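Local atomic coordinates of multiple antibiotic resistance protein MarR (Escherichia coli, PDB entry 1JGS), a protein that represses the marRAB operon by binding its marO operator/promoter site, thereby controlling genes for antibiotic resistance and oxidative stress. Residues R21-Y26 with A35-L40; V39-R44 with Q104-V109. All coordinates share one frame; numbering follows the deposited sequence.

Contact 1 and contact 2 have centres about 9 Å apart, and both use helix 34-46. Contact 1 (21-26 with 35-40) takes its first part and helix 8-27, which precedes it in the chain. Contact 2 (39-44 with 104-109) begins on the shared residues Val39 and Leu40 and runs to helix 96-118, beyond the helix-turn-helix and the wing. The two merge physically: Leu23 CD1 lies 3.3 Å from Val109 CG1, and Phe37 CZ packs 3.5 Å from His106 N. Helix 34-46 of the winged DNA-binding lobe is thus packed against two long helices that, in the MarR family, lead into the dimerisation region.

Contact 1: R21-Y26 with A35-L40; sequences RLLNEY and AQFKVL. With SAL (2-hydroxybenzoic acid), chain C.
Leu23 reaches helix 34-46 with both of its methyl groups, each meeting a different residue. CD1 approaches Phe37 CD2 at 4.2 Å, meeting the ring obliquely, while CD2 lies 4.0 Å from Lys38 NZ. Leu23 and Phe37 both hold CG anti to the backbone N (chi1 -178° for Leu23), which carries the branched tip and the ring toward the facing helix. The nearest CA atoms, those of Leu23 and Phe37, are 9.8 Å apart, which leaves the side chains to bridge the gap, and only 112 Å² is buried. The lysine chain runs extended until its last torsion, chi4 -66°, where it bends; its NZ forms a long, weak ion pair with Asp20 on helix 8-27.

In the MarR winged-helix fold this joins a helix that in this family leads into the dimerisation region to the first helix of the DNA-binding lobe. Another face of helix 34-46 meets the bound salicylate. There Gln36 NE2 donates to carboxylate atom O1' over 2.6 Å, nearly straight at 169°, and Ala35 CB comes 3.2 Å from ring atom C5. A hydrogen bond from Lys75 NZ to Gln36 OE1 helps fix the rotation of the amide, leaving NE2 directed at the ligand. The backbone N of Gln36 is hydrogen-bonded to Thr33 OG1, and Met68 of helix 62-74 touches both Ala35 and Gln36 within the same pocket.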
ATOM      1  N   ARG A  21      -7.807   3.124   5.473  1.00 55.02           N
ATOM      2  CA  ARG A  21      -9.239   3.018   5.741  1.00 55.02           C
ATOM      3  C   ARG A  21      -9.778   4.355   6.226  1.00 55.02           C
ATOM      4  O   ARG A  21     -10.880   4.758   5.866  1.00 55.02           O
ATOM      5  CB  ARG A  21      -9.521   1.944   6.795  1.00107.80           C
ATOM      6  CG  ARG A  21     -10.976   1.904   7.224  1.00107.80           C
ATOM      7  CD  ARG A  21     -11.249   0.826   8.252  1.00107.80           C
ATOM      8  NE  ARG A  21     -12.607   0.938   8.776  1.00107.80           N
ATOM      9  CZ  ARG A  21     -13.125   0.136   9.703  1.00107.80           C
ATOM     10  NH1 ARG A  21     -12.393  -0.847  10.215  1.00107.80           N
ATOM     11  NH2 ARG A  21     -14.375   0.316  10.118  1.00107.80           N
ATOM     12  N   LEU A  22      -8.995   5.037   7.051  1.00 41.40           N
ATOM     13  CA  LEU A  22      -9.407   6.330   7.562  1.00 41.40           C
ATOM     14  C   LEU A  22      -9.415   7.324   6.405  1.00 41.40           C
ATOM     15  O   LEU A  22     -10.322   8.148   6.285  1.00 41.40           O
ATOM     16  CB  LEU A  22      -8.446   6.798   8.663  1.00 54.85           C
ATOM     17  CG  LEU A  22      -8.387   5.879   9.888  1.00 54.85           C
ATOM     18  CD1 LEU A  22      -7.510   6.492  10.966  1.00 54.85           C
ATOM     19  CD2 LEU A  22      -9.788   5.670  10.424  1.00 54.85           C
ATOM     20  N   LEU A  23      -8.398   7.228   5.558  1.00 46.97           N
ATOM     21  CA  LEU A  23      -8.261   8.096   4.400  1.00 46.97           C
ATOM     22  C   LEU A  23      -9.526   7.994   3.540  1.00 46.97           C
ATOM     23  O   LEU A  23     -10.172   9.007   3.259  1.00 46.97           O
ATOM     24  CB  LEU A  23      -7.034   7.676   3.594  1.00 54.42           C
ATOM     25  CG  LEU A  23      -6.700   8.507   2.362  1.00 54.42           C
ATOM     26  CD1 LEU A  23      -6.506   9.959   2.767  1.00 54.42           C
ATOM     27  CD2 LEU A  23      -5.454   7.954   1.702  1.00 54.42           C
ATOM     28  N   ASN A  24      -9.883   6.776   3.124  1.00 36.87           N
ATOM     29  CA  ASN A  24     -11.093   6.587   2.332  1.00 36.87           C
ATOM     30  C   ASN A  24     -12.288   7.226   3.049  1.00 36.87           C
ATOM     31  O   ASN A  24     -13.111   7.898   2.420  1.00 36.87           O
ATOM     32  CB  ASN A  24     -11.397   5.097   2.101  1.00 52.27           C
ATOM     33  CG  ASN A  24     -10.499   4.466   1.046  1.00 52.27           C
ATOM     34  OD1 ASN A  24      -9.441   3.916   1.361  1.00 52.27           O
ATOM     35  ND2 ASN A  24     -10.917   4.551  -0.217  1.00 52.27           N
ATOM     36  N   GLU A  25     -12.376   7.016   4.364  1.00 57.43           N
ATOM     37  CA  GLU A  25     -13.481   7.569   5.155  1.00 57.43           C
ATOM     38  C   GLU A  25     -13.528   9.094   5.155  1.00 57.43           C
ATOM     39  O   GLU A  25     -14.604   9.684   5.171  1.00 57.43           O
ATOM     40  CB  GLU A  25     -13.426   7.054   6.599  1.00 80.57           C
ATOM     41  CG  GLU A  25     -14.019   5.659   6.775  1.00 80.57           C
ATOM     42  CD  GLU A  25     -14.022   5.184   8.227  1.00 80.57           C
ATOM     43  OE1 GLU A  25     -14.517   5.933   9.099  1.00 80.57           O
ATOM     44  OE2 GLU A  25     -13.538   4.059   8.491  1.00 80.57           O
ATOM     45  N   TYR A  26     -12.363   9.730   5.127  1.00 46.41           N
ATOM     46  CA  TYR A  26     -12.293  11.190   5.121  1.00 46.41           C
ATOM     47  C   TYR A  26     -12.616  11.787   3.756  1.00 46.41           C
ATOM     48  O   TYR A  26     -13.089  12.919   3.675  1.00 46.41           O
ATOM     49  CB  TYR A  26     -10.898  11.660   5.525  1.00 77.48           C
ATOM     50  CG  TYR A  26     -10.438  11.183   6.876  1.00 77.48           C
ATOM     51  CD1 TYR A  26      -9.099  10.856   7.089  1.00 77.48           C
ATOM     52  CD2 TYR A  26     -11.325  11.083   7.947  1.00 77.48           C
ATOM     53  CE1 TYR A  26      -8.649  10.440   8.333  1.00 77.48           C
ATOM     54  CE2 TYR A  26     -10.889  10.669   9.201  1.00 77.48           C
ATOM     55  CZ  TYR A  26      -9.546  10.349   9.385  1.00 77.48           C
ATOM     56  OH  TYR A  26      -9.091   9.944  10.618  1.00 77.48           O
ATOM     57  N   ALA A  35      -7.361   6.827  -4.413  1.00 36.96           N
ATOM     58  CA  ALA A  35      -6.387   6.588  -5.469  1.00 36.96           C
ATOM     59  C   ALA A  35      -6.080   7.861  -6.254  1.00 36.96           C
ATOM     60  O   ALA A  35      -4.917   8.126  -6.559  1.00 36.96           O
ATOM     61  CB  ALA A  35      -6.874   5.483  -6.405  1.00 24.45           C
ATOM     62  N   GLN A  36      -7.114   8.641  -6.587  1.00 35.44           N
ATOM     63  CA  GLN A  36      -6.901   9.900  -7.317  1.00 35.44           C
ATOM     64  C   GLN A  36      -6.046  10.828  -6.459  1.00 35.44           C
ATOM     65  O   GLN A  36      -5.131  11.486  -6.963  1.00 35.44           O
ATOM     66  CB  GLN A  36      -8.236  10.589  -7.643  1.00 33.78           C
ATOM     67  CG  GLN A  36      -9.042   9.947  -8.775  1.00 33.78           C
ATOM     68  CD  GLN A  36     -10.449  10.530  -8.916  1.00 33.78           C
ATOM     69  OE1 GLN A  36     -10.745  11.618  -8.419  1.00 33.78           O
ATOM     70  NE2 GLN A  36     -11.313   9.812  -9.605  1.00 33.78           N
ATOM     71  N   PHE A  37      -6.335  10.871  -5.161  1.00 35.55           N
ATOM     72  CA  PHE A  37      -5.576  11.729  -4.245  1.00 35.55           C
ATOM     73  C   PHE A  37      -4.095  11.326  -4.217  1.00 35.55           C
ATOM     74  O   PHE A  37      -3.207  12.179  -4.304  1.00 35.55           O
ATOM     75  CB  PHE A  37      -6.167  11.656  -2.838  1.00 45.48           C
ATOM     76  CG  PHE A  37      -5.459  12.519  -1.840  1.00 45.48           C
ATOM     77  CD1 PHE A  37      -5.168  13.852  -2.133  1.00 45.48           C
ATOM     78  CD2 PHE A  37      -5.094  12.011  -0.599  1.00 45.48           C
ATOM     79  CE1 PHE A  37      -4.524  14.670  -1.208  1.00 45.48           C
ATOM     80  CE2 PHE A  37      -4.448  12.821   0.337  1.00 45.48           C
ATOM     81  CZ  PHE A  37      -4.161  14.158   0.028  1.00 45.48           C
ATOM     82  N   LYS A  38      -3.835  10.025  -4.120  1.00 38.60           N
ATOM     83  CA  LYS A  38      -2.466   9.510  -4.105  1.00 38.60           C
ATOM     84  C   LYS A  38      -1.746   9.898  -5.406  1.00 38.60           C
ATOM     85  O   LYS A  38      -0.608  10.377  -5.380  1.00 38.60           O
ATOM     86  CB  LYS A  38      -2.481   7.985  -3.958  1.00 82.69           C
ATOM     87  CG  LYS A  38      -3.108   7.480  -2.664  1.00 82.69           C
ATOM     88  CD  LYS A  38      -3.223   5.956  -2.666  1.00 82.69           C
ATOM     89  CE  LYS A  38      -3.781   5.420  -1.349  1.00 82.69           C
ATOM     90  NZ  LYS A  38      -2.855   5.652  -0.203  1.00 82.69           N
ATOM     91  N   VAL A  39      -2.399   9.688  -6.545  1.00 34.06           N
ATOM     92  CA  VAL A  39      -1.779  10.056  -7.814  1.00 34.06           C
ATOM     93  C   VAL A  39      -1.442  11.546  -7.849  1.00 34.06           C
ATOM     94  O   VAL A  39      -0.418  11.928  -8.412  1.00 34.06           O
ATOM     95  CB  VAL A  39      -2.688   9.715  -9.013  1.00 30.26           C
ATOM     96  CG1 VAL A  39      -2.178  10.392 -10.279  1.00 30.26           C
ATOM     97  CG2 VAL A  39      -2.723   8.198  -9.210  1.00 30.26           C
ATOM     98  N   LEU A  40      -2.284  12.387  -7.249  1.00 42.08           N
ATOM     99  CA  LEU A  40      -2.006  13.830  -7.243  1.00 42.08           C
ATOM    100  C   LEU A  40      -0.813  14.180  -6.342  1.00 42.08           C
ATOM    101  O   LEU A  40       0.044  14.984  -6.707  1.00 42.08           O
ATOM    102  CB  LEU A  40      -3.222  14.649  -6.769  1.00 33.35           C
ATOM    103  CG  LEU A  40      -4.484  14.813  -7.619  1.00 33.35           C
ATOM    104  CD1 LEU A  40      -5.422  15.804  -6.918  1.00 33.35           C
ATOM    105  CD2 LEU A  40      -4.144  15.312  -9.000  1.00 33.35           C
TER
HETATM  106  C1' SAL C 257     -10.215   6.461 -11.267  1.00 42.17           C
HETATM  107  O1' SAL C 257     -10.875   7.495 -10.761  1.00 42.17           O
HETATM  108  O2' SAL C 257     -10.011   6.356 -12.510  1.00 42.17           O
HETATM  109  C1  SAL C 257      -9.751   5.464 -10.278  1.00 42.17           C
HETATM  110  C2  SAL C 257      -9.006   4.278 -10.714  1.00 42.17           C
HETATM  111  C3  SAL C 257      -8.553   3.307  -9.770  1.00 42.17           C
HETATM  112  C4  SAL C 257      -8.813   3.462  -8.397  1.00 42.17           C
HETATM  113  C5  SAL C 257      -9.623   4.746  -7.918  1.00 42.17           C
HETATM  114  C6  SAL C 257     -10.033   5.659  -8.886  1.00 42.17           C
HETATM  115  O2  SAL C 257      -8.705   4.032 -12.035  1.00 42.17           O

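Contact 2: V39-R44 with Q104-V109; sequences VLCSIR and QCHQLV
Arg44 NH1 forms a salt bridge with Glu103 OE1 of helix 96-118, and His106 of segment 104-109 comes near the same nitrogen, with its CG 4.4 Å from Arg44 NH1. The guanidinium and the imidazole meet obliquely, a loose approach with no stack. Arg44 reaches this position as a fully extended chain, with CG anti to the backbone N (chi1 173°). In His106, too, CG stands anti to the backbone N, chi1 -170°, a setting that brings the CD2 edge of the ring to Cys41 SG at 4.4 Å, with the sulfur close to the ring plane. Arg44 NH1 and His106 ND1 are 5.0 Å apart; a positive charge on the histidine would probably be disfavoured by the arginine, although Glu103 may offset part of it.

Cys41 and His106 also have the nearest CA atoms, at 8.1 Å, yet the two segments bury just 97 Å² between them, which fits a contact on the protein surface. Within the winged-helix fold it joins the first helix of the DNA-binding lobe to the long helix that follows the wing. On its inner side Leu40 packs on Cys102 and on Leu94 of wing strand 90-94. Ile43 touches Val92 and Leu94 of that strand as well as Leu54 of helix 51-58, which precedes the recognition helix 62-74.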
ATOM      1  N   VAL A  39      -2.399   9.688  -6.545  1.00 34.06           N
ATOM      2  CA  VAL A  39      -1.779  10.056  -7.814  1.00 34.06           C
ATOM      3  C   VAL A  39      -1.442  11.546  -7.849  1.00 34.06           C
ATOM      4  O   VAL A  39      -0.418  11.928  -8.412  1.00 34.06           O
ATOM      5  CB  VAL A  39      -2.688   9.715  -9.013  1.00 30.26           C
ATOM      6  CG1 VAL A  39      -2.178  10.392 -10.279  1.00 30.26           C
ATOM      7  CG2 VAL A  39      -2.723   8.198  -9.210  1.00 30.26           C
ATOM      8  N   LEU A  40      -2.284  12.387  -7.249  1.00 42.08           N
ATOM      9  CA  LEU A  40      -2.006  13.830  -7.243  1.00 42.08           C
ATOM     10  C   LEU A  40      -0.813  14.180  -6.342  1.00 42.08           C
ATOM     11  O   LEU A  40       0.044  14.984  -6.707  1.00 42.08           O
ATOM     12  CB  LEU A  40      -3.222  14.649  -6.769  1.00 33.35           C
ATOM     13  CG  LEU A  40      -4.484  14.813  -7.619  1.00 33.35           C
ATOM     14  CD1 LEU A  40      -5.422  15.804  -6.918  1.00 33.35           C
ATOM     15  CD2 LEU A  40      -4.144  15.312  -9.000  1.00 33.35           C
ATOM     16  N   CYS A  41      -0.764  13.580  -5.162  1.00 47.51           N
ATOM     17  CA  CYS A  41       0.327  13.860  -4.244  1.00 47.51           C
ATOM     18  C   CYS A  41       1.655  13.417  -4.845  1.00 47.51           C
ATOM     19  O   CYS A  41       2.679  14.075  -4.658  1.00 47.51           O
ATOM     20  CB  CYS A  41       0.087  13.151  -2.915  1.00 47.01           C
ATOM     21  SG  CYS A  41      -1.380  13.724  -2.040  1.00 47.01           S
ATOM     22  N   SER A  42       1.633  12.305  -5.573  1.00 42.18           N
ATOM     23  CA  SER A  42       2.847  11.775  -6.196  1.00 42.18           C
ATOM     24  C   SER A  42       3.359  12.622  -7.354  1.00 42.18           C
ATOM     25  O   SER A  42       4.558  12.768  -7.531  1.00 42.18           O
ATOM     26  CB  SER A  42       2.608  10.352  -6.702  1.00 30.64           C
ATOM     27  OG  SER A  42       2.254   9.488  -5.637  1.00 30.64           O
ATOM     28  N   ILE A  43       2.448  13.157  -8.163  1.00 41.78           N
ATOM     29  CA  ILE A  43       2.842  13.973  -9.300  1.00 41.78           C
ATOM     30  C   ILE A  43       3.368  15.296  -8.751  1.00 41.78           C
ATOM     31  O   ILE A  43       4.364  15.831  -9.234  1.00 41.78           O
ATOM     32  CB  ILE A  43       1.642  14.241 -10.229  1.00 41.13           C
ATOM     33  CG1 ILE A  43       1.203  12.935 -10.898  1.00 41.13           C
ATOM     34  CG2 ILE A  43       2.003  15.286 -11.276  1.00 41.13           C
ATOM     35  CD1 ILE A  43       0.081  13.102 -11.922  1.00 41.13           C
ATOM     36  N   ARG A  44       2.682  15.803  -7.732  1.00 49.26           N
ATOM     37  CA  ARG A  44       3.062  17.046  -7.096  1.00 49.26           C
ATOM     38  C   ARG A  44       4.541  17.036  -6.688  1.00 49.26           C
ATOM     39  O   ARG A  44       5.356  17.807  -7.227  1.00 49.26           O
ATOM     40  CB  ARG A  44       2.184  17.284  -5.862  1.00 66.71           C
ATOM     41  CG  ARG A  44       2.604  18.482  -5.020  1.00 66.71           C
ATOM     42  CD  ARG A  44       1.648  18.726  -3.873  1.00 66.71           C
ATOM     43  NE  ARG A  44       2.254  19.619  -2.898  1.00 66.71           N
ATOM     44  CZ  ARG A  44       1.728  19.916  -1.715  1.00 66.71           C
ATOM     45  NH1 ARG A  44       0.563  19.397  -1.342  1.00 66.71           N
ATOM     46  NH2 ARG A  44       2.384  20.718  -0.889  1.00 66.71           N
ATOM     47  N   GLN A 104      -6.015  21.218  -0.531  1.00 70.78           N
ATOM     48  CA  GLN A 104      -7.185  21.251   0.338  1.00 70.78           C
ATOM     49  C   GLN A 104      -7.289  19.892   1.020  1.00 70.78           C
ATOM     50  O   GLN A 104      -7.501  19.807   2.231  1.00 70.78           O
ATOM     51  CB  GLN A 104      -8.467  21.480  -0.456  1.00 56.91           C
ATOM     52  CG  GLN A 104      -8.765  22.906  -0.857  1.00 56.91           C
ATOM     53  CD  GLN A 104      -9.924  22.969  -1.850  1.00 56.91           C
ATOM     54  OE1 GLN A 104     -10.985  22.367  -1.631  1.00 56.91           O
ATOM     55  NE2 GLN A 104      -9.725  23.694  -2.947  1.00 56.91           N
ATOM     56  N   CYS A 105      -7.144  18.834   0.224  1.00 60.37           N
ATOM     57  CA  CYS A 105      -7.228  17.465   0.717  1.00 60.37           C
ATOM     58  C   CYS A 105      -6.089  17.099   1.652  1.00 60.37           C
ATOM     59  O   CYS A 105      -6.321  16.574   2.744  1.00 60.37           O
ATOM     60  CB  CYS A 105      -7.224  16.471  -0.448  1.00 52.09           C
ATOM     61  SG  CYS A 105      -8.701  16.433  -1.480  1.00 52.09           S
ATOM     62  N   HIS A 106      -4.861  17.357   1.214  1.00 61.76           N
ATOM     63  CA  HIS A 106      -3.678  17.030   2.008  1.00 61.76           C
ATOM     64  C   HIS A 106      -3.736  17.628   3.409  1.00 61.76           C
ATOM     65  O   HIS A 106      -3.340  16.989   4.389  1.00 61.76           O
ATOM     66  CB  HIS A 106      -2.420  17.511   1.286  1.00 68.17           C
ATOM     67  CG  HIS A 106      -1.147  17.023   1.902  1.00 68.17           C
ATOM     68  ND1 HIS A 106      -0.660  17.512   3.095  1.00 68.17           N
ATOM     69  CD2 HIS A 106      -0.261  16.086   1.491  1.00 68.17           C
ATOM     70  CE1 HIS A 106       0.471  16.897   3.391  1.00 68.17           C
ATOM     71  NE2 HIS A 106       0.734  16.027   2.433  1.00 68.17           N
ATOM     72  N   GLN A 107      -4.246  18.851   3.499  1.00 60.30           N
ATOM     73  CA  GLN A 107      -4.362  19.530   4.777  1.00 60.30           C
ATOM     74  C   GLN A 107      -5.437  18.919   5.660  1.00 60.30           C
ATOM     75  O   GLN A 107      -5.191  18.651   6.833  1.00 60.30           O
ATOM     76  CB  GLN A 107      -4.655  21.016   4.569  1.00102.85           C
ATOM     77  CG  GLN A 107      -3.553  21.755   3.836  1.00102.85           C
ATOM     78  CD  GLN A 107      -3.774  23.249   3.815  1.00102.85           C
ATOM     79  OE1 GLN A 107      -4.847  23.722   3.442  1.00102.85           O
ATOM     80  NE2 GLN A 107      -2.755  24.005   4.209  1.00102.85           N
ATOM     81  N   LEU A 108      -6.623  18.696   5.101  1.00 64.71           N
ATOM     82  CA  LEU A 108      -7.732  18.128   5.869  1.00 64.71           C
ATOM     83  C   LEU A 108      -7.438  16.715   6.376  1.00 64.71           C
ATOM     84  O   LEU A 108      -7.480  16.458   7.577  1.00 64.71           O
ATOM     85  CB  LEU A 108      -9.013  18.119   5.028  1.00 66.45           C
ATOM     86  CG  LEU A 108      -9.347  19.434   4.312  1.00 66.45           C
ATOM     87  CD1 LEU A 108     -10.772  19.358   3.744  1.00 66.45           C
ATOM     88  CD2 LEU A 108      -9.205  20.613   5.275  1.00 66.45           C
ATOM     89  N   VAL A 109      -7.146  15.798   5.465  1.00115.02           N
ATOM     90  CA  VAL A 109      -6.856  14.431   5.864  1.00115.02           C
ATOM     91  C   VAL A 109      -5.694  14.395   6.852  1.00115.02           C
ATOM     92  O   VAL A 109      -5.719  13.641   7.826  1.00115.02           O
ATOM     93  CB  VAL A 109      -6.527  13.556   4.638  1.00 64.88           C
ATOM     94  CG1 VAL A 109      -5.986  12.203   5.086  1.00 64.88           C
ATOM     95  CG2 VAL A 109      -7.782  13.379   3.789  1.00 64.88           C
TER